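Long-range contacts in glycerol kinase, putative (PDB 2W40), which probably catalyses the ATP-dependent phosphorylation of glycerol to sn-glycerol 3-phosphate: residues T344-V349 with V381-E386; F348-S353 with S490-A495; M3-S8 with V74-I79; I79-Q84 with I240-C245. One frame throughout, in Å; residues are numbered along the deposited sequence.

Contact 1 of 4, residues T344-V349 with V381-E386. With EDO (1,2-ethanediol), chain B.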
loop_
_atom_site.group_PDB
_atom_site.type_symbol
_atom_site.label_atom_id
_atom_site.label_comp_id
_atom_site.label_asym_id
_atom_site.label_seq_id
_atom_site.Cartn_x
_atom_site.Cartn_y
_atom_site.Cartn_z
ATOM N N THR C 344 -6.251 -2.630 12.240
ATOM C CA THR C 344 -6.932 -3.901 11.905
ATOM C C THR C 344 -5.987 -4.969 11.318
ATOM O O THR C 344 -6.346 -5.756 10.385
ATOM C CB THR C 344 -8.075 -3.658 11.006
ATOM O OG1 THR C 344 -7.575 -3.431 9.725
ATOM C CG2 THR C 344 -8.860 -2.439 11.390
ATOM N N GLY C 345 -4.834 -5.039 11.964
ATOM C CA GLY C 345 -3.808 -6.006 11.754
ATOM C C GLY C 345 -2.942 -5.674 10.549
ATOM O O GLY C 345 -2.082 -6.454 10.265
ATOM N N VAL C 346 -3.200 -4.557 9.892
ATOM C CA VAL C 346 -2.277 -4.113 8.826
ATOM C C VAL C 346 -0.901 -3.803 9.428
ATOM O O VAL C 346 -0.804 -3.168 10.517
ATOM C CB VAL C 346 -2.814 -2.881 8.047
ATOM C CG1 VAL C 346 -1.763 -2.281 7.030
ATOM C CG2 VAL C 346 -4.154 -3.321 7.307
ATOM N N ILE C 347 0.164 -4.211 8.729
ATOM C CA ILE C 347 1.504 -3.887 9.096
ATOM C C ILE C 347 2.138 -3.283 7.899
ATOM O O ILE C 347 2.000 -3.784 6.765
ATOM C CB ILE C 347 2.323 -5.122 9.601
ATOM C CG1 ILE C 347 1.631 -5.741 10.794
ATOM C CG2 ILE C 347 3.803 -4.790 9.802
ATOM C CD1 ILE C 347 2.040 -7.020 11.159
ATOM N N PHE C 348 2.914 -2.276 8.159
ATOM C CA PHE C 348 3.658 -1.520 7.100
ATOM C C PHE C 348 5.125 -1.563 7.483
ATOM O O PHE C 348 5.507 -0.927 8.464
ATOM C CB PHE C 348 3.146 -0.068 7.022
ATOM C CG PHE C 348 3.472 0.690 5.740
ATOM C CD1 PHE C 348 2.594 1.626 5.284
ATOM C CD2 PHE C 348 4.640 0.548 5.057
ATOM C CE1 PHE C 348 2.876 2.368 4.193
ATOM C CE2 PHE C 348 4.885 1.225 3.901
ATOM C CZ PHE C 348 4.001 2.181 3.481
ATOM N N VAL C 349 5.927 -2.294 6.709
ATOM C CA VAL C 349 7.342 -2.355 6.982
ATOM C C VAL C 349 7.953 -1.207 6.184
ATOM O O VAL C 349 8.043 -1.333 4.990
ATOM C CB VAL C 349 7.981 -3.728 6.634
ATOM C CG1 VAL C 349 9.488 -3.711 6.856
ATOM C CG2 VAL C 349 7.286 -4.867 7.355
ATOM N N VAL C 381 -1.732 4.741 7.101
ATOM C CA VAL C 381 -0.973 5.808 7.790
ATOM C C VAL C 381 -0.538 5.394 9.196
ATOM O O VAL C 381 0.669 5.467 9.535
ATOM C CB VAL C 381 -1.801 7.151 7.771
ATOM C CG1 VAL C 381 -1.097 8.226 8.671
ATOM C CG2 VAL C 381 -1.960 7.589 6.356
ATOM N N ARG C 382 -1.483 4.914 9.995
ATOM C CA ARG C 382 -1.184 4.436 11.358
ATOM C C ARG C 382 -0.154 3.336 11.343
ATOM O O ARG C 382 0.720 3.320 12.176
ATOM C CB ARG C 382 -2.484 4.008 12.088
ATOM C CG ARG C 382 -2.205 3.536 13.466
ATOM C CD ARG C 382 -3.410 3.126 14.271
ATOM N NE ARG C 382 -2.830 2.565 15.460
ATOM C CZ ARG C 382 -2.805 3.087 16.672
ATOM N NH1 ARG C 382 -3.559 4.146 16.999
ATOM N NH2 ARG C 382 -2.070 2.487 17.577
ATOM N N ALA C 383 -0.240 2.444 10.352
ATOM C CA ALA C 383 0.631 1.255 10.345
ATOM C C ALA C 383 2.088 1.780 10.087
ATOM O O ALA C 383 3.072 1.280 10.603
ATOM C CB ALA C 383 0.175 0.211 9.196
ATOM N N LEU C 384 2.195 2.779 9.193
ATOM C CA LEU C 384 3.561 3.336 8.867
ATOM C C LEU C 384 4.171 3.907 10.210
ATOM O O LEU C 384 5.317 3.609 10.567
ATOM C CB LEU C 384 3.576 4.368 7.772
ATOM C CG LEU C 384 4.952 4.917 7.454
ATOM C CD1 LEU C 384 5.247 5.085 5.960
ATOM C CD2 LEU C 384 5.245 6.211 8.245
ATOM N N LEU C 385 3.314 4.613 10.960
ATOM C CA LEU C 385 3.735 5.259 12.216
ATOM C C LEU C 385 4.091 4.211 13.241
ATOM O O LEU C 385 5.147 4.250 13.889
ATOM C CB LEU C 385 2.608 6.158 12.684
ATOM C CG LEU C 385 2.428 7.409 11.810
ATOM C CD1 LEU C 385 1.203 8.189 12.375
ATOM C CD2 LEU C 385 3.670 8.284 11.719
ATOM N N GLU C 386 3.276 3.157 13.308
ATOM C CA GLU C 386 3.599 2.035 14.161
ATOM C C GLU C 386 4.919 1.419 13.798
ATOM O O GLU C 386 5.680 1.025 14.691
ATOM C CB GLU C 386 2.485 1.015 14.204
ATOM C CG GLU C 386 1.132 1.467 14.819
ATOM C CD GLU C 386 0.193 0.286 15.131
ATOM O OE1 GLU C 386 0.489 -0.906 14.741
ATOM O OE2 GLU C 386 -0.890 0.546 15.768
HETATM C C1 EDO B . 0.517 -4.184 15.298
HETATM O O1 EDO B . 0.379 -3.058 16.199
HETATM C C2 EDO B . -0.757 -4.295 14.433
HETATM O O2 EDO B . -1.931 -4.585 15.257
HETATM O O HOH W 1 1.040 -1.797 12.302
HETATM O O HOH W 2 3.396 -1.490 10.832
#
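The phenyl ring of Phe348 carries this contact, and the guanidinium of Arg382 lies behind it on the helix. Over one face of the ring sits the CD1 methyl of Leu384, 4.2 Å from the ring centroid and 18° off its normal, a CH-pi contact displaced toward the rim. The two side chains run side by side in the same direction, each with CG anti to its backbone N, so that Leu384 CB also meets Phe348 CD1 at 3.8 Å. The guanidinium is used at its edge: NE and NH2 of Arg382 both grip Glu386 OE2 in the guanidinium plane, NE at 2.8 Å and from above the carboxylate plane, NH2 on the anti lone pair. This salt bridge, between residues one helical turn apart, holds the carboxylate from one side and would probably lower the cost of burying its charge. The other oxygen, OE1, accepts from O1 of the ethanediol at 2.6 Å.

Ala383 CB touches Phe348 CB at 3.7 Å and Val346 CG1 at 3.8 Å, and a side chain this small suits a place where strand and helix axes pass 6.6 Å apart. One water takes the N-H of Phe348 (N to water 2.8 Å) and lies beside Ala383 O, linking backbone to backbone; another lies between Val346 O and Glu386 OE1, linking backbone to carboxylate.

Strand 347-349, packed on helix 377-403 in the C-terminal FGGY region, pairs with strand 366-371, whose Ile368 packs on Val346 and Phe348. Helix 333-339 lies against Val381 and Leu385, helix 482-500 touches Ile347, and Met371 of the second subunit packs on Phe348.

Contact 2 of 4, residues F348-S353 with S490-A495. With EDO (1,2-ethanediol), chain B.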
loop_
_atom_site.group_PDB
_atom_site.type_symbol
_atom_site.label_atom_id
_atom_site.label_comp_id
_atom_site.label_asym_id
_atom_site.label_seq_id
_atom_site.Cartn_x
_atom_site.Cartn_y
_atom_site.Cartn_z
ATOM N N PHE C 348 2.914 -2.276 8.159
ATOM C CA PHE C 348 3.658 -1.520 7.100
ATOM C C PHE C 348 5.125 -1.563 7.483
ATOM O O PHE C 348 5.507 -0.927 8.464
ATOM C CB PHE C 348 3.146 -0.068 7.022
ATOM C CG PHE C 348 3.472 0.690 5.740
ATOM C CD1 PHE C 348 2.594 1.626 5.284
ATOM C CD2 PHE C 348 4.640 0.548 5.057
ATOM C CE1 PHE C 348 2.876 2.368 4.193
ATOM C CE2 PHE C 348 4.885 1.225 3.901
ATOM C CZ PHE C 348 4.001 2.181 3.481
ATOM N N VAL C 349 5.927 -2.294 6.709
ATOM C CA VAL C 349 7.342 -2.355 6.982
ATOM C C VAL C 349 7.953 -1.207 6.184
ATOM O O VAL C 349 8.043 -1.333 4.990
ATOM C CB VAL C 349 7.981 -3.728 6.634
ATOM C CG1 VAL C 349 9.488 -3.711 6.856
ATOM C CG2 VAL C 349 7.286 -4.867 7.355
ATOM N N PRO C 350 8.275 -0.052 6.842
ATOM C CA PRO C 350 8.613 1.197 6.124
ATOM C C PRO C 350 10.132 1.115 5.742
ATOM O O PRO C 350 11.064 1.392 6.611
ATOM C CB PRO C 350 8.361 2.316 7.186
ATOM C CG PRO C 350 7.785 1.618 8.404
ATOM C CD PRO C 350 8.317 0.176 8.281
ATOM N N ALA C 351 10.364 0.565 4.578
ATOM C CA ALA C 351 11.753 0.127 4.130
ATOM C C ALA C 351 11.977 0.682 2.718
ATOM O O ALA C 351 12.555 0.035 1.886
ATOM C CB ALA C 351 12.003 -1.372 4.207
ATOM N N PHE C 352 11.539 1.916 2.501
ATOM C CA PHE C 352 11.616 2.487 1.149
ATOM C C PHE C 352 13.064 2.539 0.657
ATOM O O PHE C 352 13.332 2.381 -0.556
ATOM C CB PHE C 352 11.027 3.850 1.055
ATOM C CG PHE C 352 9.569 3.929 1.265
ATOM C CD1 PHE C 352 8.693 3.618 0.263
ATOM C CD2 PHE C 352 9.033 4.297 2.540
ATOM C CE1 PHE C 352 7.355 3.686 0.444
ATOM C CE2 PHE C 352 7.736 4.346 2.713
ATOM C CZ PHE C 352 6.884 4.014 1.676
ATOM N N SER C 353 13.996 2.810 1.579
ATOM C CA SER C 353 15.460 2.768 1.256
ATOM C C SER C 353 16.169 1.635 1.971
ATOM O O SER C 353 17.305 1.750 2.373
ATOM C CB SER C 353 16.049 4.131 1.404
ATOM O OG SER C 353 16.045 4.479 2.687
ATOM N N SER C 490 5.443 -9.715 17.881
ATOM C CA SER C 490 5.403 -10.954 17.012
ATOM C C SER C 490 4.789 -10.698 15.616
ATOM O O SER C 490 5.280 -11.220 14.573
ATOM C CB SER C 490 4.663 -12.078 17.776
ATOM O OG SER C 490 4.306 -13.094 16.827
ATOM N N GLU C 491 3.709 -9.928 15.551
ATOM C CA GLU C 491 3.085 -9.578 14.347
ATOM C C GLU C 491 4.066 -8.800 13.450
ATOM O O GLU C 491 4.152 -9.060 12.249
ATOM C CB GLU C 491 1.822 -8.775 14.515
ATOM C CG GLU C 491 0.723 -9.661 15.114
ATOM C CD GLU C 491 -0.452 -8.932 15.780
ATOM O OE1 GLU C 491 -0.542 -7.642 15.951
ATOM O OE2 GLU C 491 -1.335 -9.742 16.186
ATOM N N TRP C 492 4.745 -7.802 14.035
ATOM C CA TRP C 492 5.742 -7.058 13.315
ATOM C C TRP C 492 6.851 -7.950 12.769
ATOM O O TRP C 492 7.253 -7.948 11.579
ATOM C CB TRP C 492 6.321 -6.057 14.262
ATOM C CG TRP C 492 7.581 -5.401 13.755
ATOM C CD1 TRP C 492 8.851 -5.686 14.168
ATOM C CD2 TRP C 492 7.716 -4.439 12.697
ATOM N NE1 TRP C 492 9.754 -4.979 13.445
ATOM C CE2 TRP C 492 9.080 -4.150 12.594
ATOM C CE3 TRP C 492 6.822 -3.719 11.932
ATOM C CZ2 TRP C 492 9.603 -3.245 11.670
ATOM C CZ3 TRP C 492 7.342 -2.791 11.023
ATOM C CH2 TRP C 492 8.706 -2.545 10.944
ATOM N N ASN C 493 7.304 -8.791 13.660
ATOM C CA ASN C 493 8.439 -9.713 13.325
ATOM C C ASN C 493 8.107 -10.639 12.167
ATOM O O ASN C 493 8.914 -10.845 11.279
ATOM C CB ASN C 493 8.817 -10.565 14.520
ATOM C CG ASN C 493 9.646 -9.861 15.538
ATOM O OD1 ASN C 493 10.263 -8.819 15.255
ATOM N ND2 ASN C 493 9.655 -10.430 16.798
ATOM N N LYS C 494 6.884 -11.114 12.102
ATOM C CA LYS C 494 6.480 -12.012 11.007
ATOM C C LYS C 494 6.382 -11.239 9.703
ATOM O O LYS C 494 6.783 -11.720 8.657
ATOM C CB LYS C 494 5.177 -12.667 11.340
ATOM C CG LYS C 494 5.330 -13.643 12.455
ATOM C CD LYS C 494 4.190 -14.556 12.617
ATOM C CE LYS C 494 2.868 -14.108 11.948
ATOM N NZ LYS C 494 2.008 -13.148 12.786
ATOM N N ALA C 495 5.870 -9.996 9.734
ATOM C CA ALA C 495 5.831 -9.111 8.541
ATOM C C ALA C 495 7.240 -8.767 8.092
ATOM O O ALA C 495 7.548 -8.874 6.925
ATOM C CB ALA C 495 5.114 -7.835 8.937
HETATM C C1 EDO B . 0.517 -4.184 15.298
HETATM O O1 EDO B . 0.379 -3.058 16.199
HETATM C C2 EDO B . -0.757 -4.295 14.433
HETATM O O2 EDO B . -1.931 -4.585 15.257
#
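The six-membered end of the Trp492 indole is the bump that fits the hollow formed where the chain turns out of strand 347-349 at Pro350. The indole enters edge first: Phe348 O lies at the rim near the ring plane, 3.7 Å from CZ3, and Pro350 CD meets CH2 at 3.8 Å. Proline and tryptophan reach toward each other tip to tip, while the CA of Val349 comes obliquely upon the ring, 4.1 Å from CZ3. Trp492 has CG anti to its backbone N (chi1 167°), which carries the broad ring off the helix to touch three consecutive residues.

A smaller bump lies alongside. The CG2 branch of Val349 points into the shallow dent above Ala495, 4.0 Å from its CB; the short methyl there lets the helix backbone come near the branched valine. Pro350, the centre of an inverse gamma turn, bends the chain and leaves its ring CD facing the indole.

No hydrogen bond crosses between the segments, and the polar end of the indole looks to another helix: Trp492 NE1 bonds to Glu394 OE2, and its ring stacks with Phe390. Both belong to helix 377-403, whose Gln391 touches Pro350 and Trp492. Strand 347-349, whose Phe348 touches Ala383 and Leu384, is a short strand packed on two helices of the C-terminal half, 377-403 and 482-500, with Tyr369 of neighbouring strand 366-371 on Ala495.

Contact 3 of 4, residues M3-S8 with V74-I79. With EDO (1,2-ethanediol), chain D.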
loop_
_atom_site.group_PDB
_atom_site.type_symbol
_atom_site.label_atom_id
_atom_site.label_comp_id
_atom_site.label_asym_id
_atom_site.label_seq_id
_atom_site.Cartn_x
_atom_site.Cartn_y
_atom_site.Cartn_z
ATOM N N MET C 3 19.810 44.276 19.915
ATOM C CA MET C 3 19.555 42.890 20.155
ATOM C C MET C 3 20.763 42.067 19.674
ATOM O O MET C 3 21.118 42.192 18.517
ATOM C CB MET C 3 18.295 42.418 19.390
ATOM C CG MET C 3 17.889 40.930 19.506
ATOM S SD MET C 3 17.709 40.345 21.192
ATOM C CE MET C 3 15.973 40.615 21.410
ATOM N N ASN C 4 21.380 41.311 20.583
ATOM C CA ASN C 4 22.390 40.355 20.148
ATOM C C ASN C 4 21.692 39.046 19.799
ATOM O O ASN C 4 20.856 38.562 20.561
ATOM C CB ASN C 4 23.368 40.036 21.222
ATOM C CG ASN C 4 24.238 41.187 21.587
ATOM O OD1 ASN C 4 24.390 42.174 20.893
ATOM N ND2 ASN C 4 24.866 41.032 22.728
ATOM N N VAL C 5 22.149 38.479 18.649
ATOM C CA VAL C 5 21.658 37.168 18.270
ATOM C C VAL C 5 22.720 36.235 17.743
ATOM O O VAL C 5 23.769 36.652 17.328
ATOM C CB VAL C 5 20.520 37.262 17.199
ATOM C CG1 VAL C 5 19.229 38.082 17.712
ATOM C CG2 VAL C 5 21.088 37.810 15.943
ATOM N N ILE C 6 22.381 34.956 17.812
ATOM C CA ILE C 6 23.177 33.843 17.292
ATOM C C ILE C 6 22.368 33.286 16.107
ATOM O O ILE C 6 21.187 32.935 16.268
ATOM C CB ILE C 6 23.413 32.751 18.321
ATOM C CG1 ILE C 6 24.078 33.295 19.576
ATOM C CG2 ILE C 6 24.215 31.543 17.695
ATOM C CD1 ILE C 6 23.860 32.324 20.749
ATOM N N LEU C 7 23.008 33.186 14.941
ATOM C CA LEU C 7 22.326 32.500 13.789
ATOM C C LEU C 7 22.690 31.012 13.834
ATOM O O LEU C 7 23.872 30.669 13.825
ATOM C CB LEU C 7 22.666 33.101 12.423
ATOM C CG LEU C 7 22.265 32.425 11.130
ATOM C CD1 LEU C 7 20.758 32.062 11.138
ATOM C CD2 LEU C 7 22.764 33.074 9.852
ATOM N N SER C 8 21.653 30.151 13.887
ATOM C CA SER C 8 21.872 28.706 13.810
ATOM C C SER C 8 21.239 28.227 12.495
ATOM O O SER C 8 20.007 28.443 12.324
ATOM C CB SER C 8 21.298 27.977 15.044
ATOM O OG SER C 8 21.468 26.587 14.878
ATOM N N VAL C 74 20.639 45.287 15.372
ATOM C CA VAL C 74 20.872 43.833 15.515
ATOM C C VAL C 74 22.336 43.548 15.429
ATOM O O VAL C 74 22.957 44.027 14.517
ATOM C CB VAL C 74 20.095 43.029 14.410
ATOM C CG1 VAL C 74 20.331 41.574 14.543
ATOM C CG2 VAL C 74 18.542 43.443 14.530
ATOM N N ILE C 75 22.893 42.803 16.393
ATOM C CA ILE C 75 24.277 42.310 16.334
ATOM C C ILE C 75 24.231 40.778 16.183
ATOM O O ILE C 75 23.789 40.073 17.106
ATOM C CB ILE C 75 25.176 42.660 17.566
ATOM C CG1 ILE C 75 25.297 44.218 17.670
ATOM C CG2 ILE C 75 26.576 41.969 17.453
ATOM C CD1 ILE C 75 25.812 44.741 19.045
ATOM N N ILE C 76 24.714 40.292 15.036
ATOM C CA ILE C 76 24.848 38.806 14.839
ATOM C C ILE C 76 26.216 38.445 15.390
ATOM O O ILE C 76 27.202 38.856 14.855
ATOM C CB ILE C 76 24.720 38.366 13.345
ATOM C CG1 ILE C 76 23.463 38.969 12.763
ATOM C CG2 ILE C 76 24.756 36.891 13.247
ATOM C CD1 ILE C 76 23.290 38.878 11.358
ATOM N N LYS C 77 26.257 37.734 16.494
ATOM C CA LYS C 77 27.499 37.463 17.207
ATOM C C LYS C 77 28.335 36.390 16.505
ATOM O O LYS C 77 29.571 36.431 16.475
ATOM C CB LYS C 77 27.201 37.006 18.620
ATOM C CG LYS C 77 26.645 38.152 19.525
ATOM C CD LYS C 77 27.662 39.180 19.669
ATOM C CE LYS C 77 27.394 40.026 20.900
ATOM N NZ LYS C 77 27.563 39.227 22.239
ATOM N N CYS C 78 27.610 35.398 15.990
ATOM C CA CYS C 78 28.259 34.224 15.388
ATOM C C CYS C 78 27.219 33.401 14.659
ATOM O O CYS C 78 26.012 33.606 14.801
ATOM C CB CYS C 78 28.896 33.390 16.459
ATOM S SG CYS C 78 27.857 32.985 17.794
ATOM N N ILE C 79 27.732 32.390 13.921
ATOM C CA ILE C 79 26.919 31.468 13.125
ATOM C C ILE C 79 27.319 30.056 13.510
ATOM O O ILE C 79 28.507 29.752 13.532
ATOM C CB ILE C 79 27.090 31.708 11.588
ATOM C CG1 ILE C 79 26.639 33.108 11.237
ATOM C CG2 ILE C 79 26.438 30.592 10.801
ATOM C CD1 ILE C 79 27.163 33.537 9.794
HETATM C C1 EDO D . 25.528 41.835 11.735
HETATM O O1 EDO D . 25.712 42.117 13.129
HETATM C C2 EDO D . 24.667 42.719 10.804
HETATM O O2 EDO D . 23.492 43.276 11.444
#
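Four backbone hydrogen bonds zip these parallel strands together: Ile75 N to Met3 O, Val5 N to Ile75 O, Lys77 N to Val5 O and Leu7 N to Cys78 O. The first three are nearly straight, with Lys77 N 2.8 Å from Val5 O. The pairing then steps past Lys77, so that Val5 faces Ile76 but Leu7 faces Ile79.

On one face, branched and apolar groups mesh: Val5 CG2 lies 4.1 Å from Ile76 CG1, and Leu7 CD2 the same distance from Ile79 CG1. Beta-branched Val5, Ile76 and Ile79 suit extended strands. On the other face Ile6 CG2 rests on Cys78 SG at 3.9 Å, while Asn4 OD1 lies along Ile75. Lys77, bent at chi2 and chi4, crosses Asn4 obliquely.

The strands are neighbours in the mixed sheet of the N-terminal, actin-like ATPase domain. Helix 49-70 backs Val74 and Ile76, helix 443-455 backs Ile6 and Cys78, and strand 15-21 flanks strand 3-11. The N-H of Ile76, pointing away from strand 3-11, gives a hydrogen bond to ethanediol O1.

Since Asn4 ND2 and Lys77 NZ (3.3 Å apart) are both donors, their closeness is no bond; Glu23 probably makes it tolerable, forming a salt bridge with Lys77 and a weak hydrogen bond with Asn4, and probably offsetting the lysine's charge.

Contact 4 of 4, residues I79-Q84 with I240-C245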
loop_
_atom_site.group_PDB
_atom_site.type_symbol
_atom_site.label_atom_id
_atom_site.label_comp_id
_atom_site.label_asym_id
_atom_site.label_seq_id
_atom_site.Cartn_x
_atom_site.Cartn_y
_atom_site.Cartn_z
ATOM N N ILE C 79 27.732 32.390 13.921
ATOM C CA ILE C 79 26.919 31.468 13.125
ATOM C C ILE C 79 27.319 30.056 13.510
ATOM O O ILE C 79 28.507 29.752 13.532
ATOM C CB ILE C 79 27.090 31.708 11.588
ATOM C CG1 ILE C 79 26.639 33.108 11.237
ATOM C CG2 ILE C 79 26.438 30.592 10.801
ATOM C CD1 ILE C 79 27.163 33.537 9.794
ATOM N N GLY C 80 26.356 29.201 13.828
ATOM C CA GLY C 80 26.577 27.737 13.946
ATOM C C GLY C 80 25.849 27.020 12.787
ATOM O O GLY C 80 24.795 27.462 12.313
ATOM N N ILE C 81 26.500 25.960 12.310
ATOM C CA ILE C 81 26.039 25.196 11.181
ATOM C C ILE C 81 25.800 23.756 11.612
ATOM O O ILE C 81 26.659 23.124 12.260
ATOM C CB ILE C 81 27.054 25.235 10.029
ATOM C CG1 ILE C 81 27.041 26.663 9.481
ATOM C CG2 ILE C 81 26.700 24.190 8.957
ATOM C CD1 ILE C 81 27.966 26.971 8.350
ATOM N N THR C 82 24.613 23.215 11.262
ATOM C CA THR C 82 24.350 21.801 11.399
ATOM C C THR C 82 23.595 21.302 10.209
ATOM O O THR C 82 23.010 22.098 9.469
ATOM C CB THR C 82 23.640 21.526 12.776
ATOM O OG1 THR C 82 23.686 20.139 13.033
ATOM C CG2 THR C 82 22.228 22.085 12.837
ATOM N N ASN C 83 23.640 20.005 9.986
ATOM C CA ASN C 83 23.231 19.506 8.665
ATOM C C ASN C 83 22.931 18.043 8.639
ATOM O O ASN C 83 23.455 17.281 9.434
ATOM C CB ASN C 83 24.440 19.675 7.708
ATOM C CG ASN C 83 25.694 18.922 8.234
ATOM O OD1 ASN C 83 26.329 19.370 9.220
ATOM N ND2 ASN C 83 26.127 17.801 7.501
ATOM N N GLN C 84 22.055 17.667 7.715
ATOM C CA GLN C 84 21.848 16.295 7.318
ATOM C C GLN C 84 23.252 15.698 7.001
ATOM O O GLN C 84 24.047 16.298 6.224
ATOM C CB GLN C 84 20.967 16.262 6.049
ATOM C CG GLN C 84 21.388 17.172 4.918
ATOM C CD GLN C 84 20.890 16.758 3.526
ATOM O OE1 GLN C 84 20.724 15.568 3.244
ATOM N NE2 GLN C 84 20.752 17.739 2.638
ATOM N N ILE C 240 30.969 38.259 9.731
ATOM C CA ILE C 240 30.398 37.525 10.840
ATOM C C ILE C 240 31.064 36.151 10.831
ATOM O O ILE C 240 31.110 35.517 9.769
ATOM C CB ILE C 240 28.887 37.380 10.676
ATOM C CG1 ILE C 240 28.184 38.747 10.711
ATOM C CG2 ILE C 240 28.303 36.531 11.738
ATOM C CD1 ILE C 240 28.481 39.597 11.948
ATOM N N PRO C 241 31.568 35.679 11.999
ATOM C CA PRO C 241 32.322 34.403 12.035
ATOM C C PRO C 241 31.405 33.168 12.189
ATOM O O PRO C 241 30.366 33.229 12.834
ATOM C CB PRO C 241 33.155 34.550 13.283
ATOM C CG PRO C 241 32.243 35.309 14.213
ATOM C CD PRO C 241 31.469 36.253 13.374
ATOM N N ILE C 242 31.823 32.074 11.569
ATOM C CA ILE C 242 31.184 30.789 11.661
ATOM C C ILE C 242 32.035 30.065 12.713
ATOM O O ILE C 242 33.251 29.817 12.515
ATOM C CB ILE C 242 31.218 30.010 10.310
ATOM C CG1 ILE C 242 30.430 30.787 9.248
ATOM C CG2 ILE C 242 30.650 28.592 10.519
ATOM C CD1 ILE C 242 30.668 30.274 7.770
ATOM N N THR C 243 31.402 29.771 13.837
ATOM C CA THR C 243 32.145 29.333 15.016
ATOM C C THR C 243 31.703 28.002 15.622
ATOM O O THR C 243 32.282 27.511 16.616
ATOM C CB THR C 243 32.079 30.423 16.106
ATOM O OG1 THR C 243 30.705 30.637 16.481
ATOM C CG2 THR C 243 32.650 31.721 15.576
ATOM N N GLY C 244 30.672 27.382 15.048
ATOM C CA GLY C 244 30.330 26.050 15.437
ATOM C C GLY C 244 29.807 25.259 14.284
ATOM O O GLY C 244 29.176 25.790 13.415
ATOM N N CYS C 245 30.132 23.971 14.265
ATOM C CA CYS C 245 29.707 23.058 13.236
ATOM C C CYS C 245 29.641 21.668 13.716
ATOM O O CYS C 245 30.574 21.190 14.333
ATOM C CB CYS C 245 30.717 23.119 12.139
ATOM S SG CYS C 245 30.280 22.216 10.576
#
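Ile79 opens this parallel pairing by using both of its backbone polar atoms on strand 241-247. Its N-H goes to Pro241 O at 3.0 Å, a bent bond with an angle of 133°, while its carbonyl receives Thr243 N at 2.9 Å, nearly along the C=O axis. The end of its side chain crosses Ile240 at about a right angle, CD1 against CG2 at 3.7 Å. Proline at 241 suits its place, since the pairing with strand 74-83 uses its carbonyl and not an N-H.

At Gly80 the register slips by one: Ile79 pairs with Ile242 but Gly80 with Gly244, a beta bulge in which Thr243 is the extra residue. The two glycines face each other with their CA atoms 4.4 Å apart, and Gly80 CA approaches Gly244 O at 3.3 Å, leaving this a thin, close place in the sheet.

Ile81 restores the ladder. Its N bonds to Gly244 O at 2.9 Å, with the donor 35° above the carbonyl plane, and its CD1 reaches obliquely to Ile242 CG2 at 3.8 Å. Its carbonyl takes a CA-H...O contact from Cys245 CA at 3.2 Å. Beyond it, Thr82 OG1 bonds to Ile246 O, Asn83 ND2 turns to Gln84 O and to Asn186 OD1, and Gln84 NE2 holds Gln11 OE1.

In the mixed sheet, strand 74-83 lies between 3-11 and 241-247, and 225-228 closes the sheet beyond 241-247. Helix 167-176 covers Ile81 and Cys245, and helix 443-455 meets Thr82 and Thr243, whose OG1 bonds to Ala452 O.

How the contacts relate
Along the chain contact 3 closes before contact 4 opens, and contacts 1 and 2 follow, both starting from strand 347-349. Contacts 3 and 4, with centres about 12 Å apart, share Ile79 and strand 74-83, which lies between strands 3-11 and 241-247 in the N-terminal mixed sheet. Contacts 1 and 2, with centres about 9 Å apart, share Phe348 and Val349 and set that strand against helices 377-403 and 482-500. The centres of contacts 1 and 2 lie about 38 to 45 Å from those of contacts 3 and 4, across the chain's centre. This fits the two-domain build of FGGY kinases, whose substrates bind between the domains; contacts 1 and 2 also touch the second subunit.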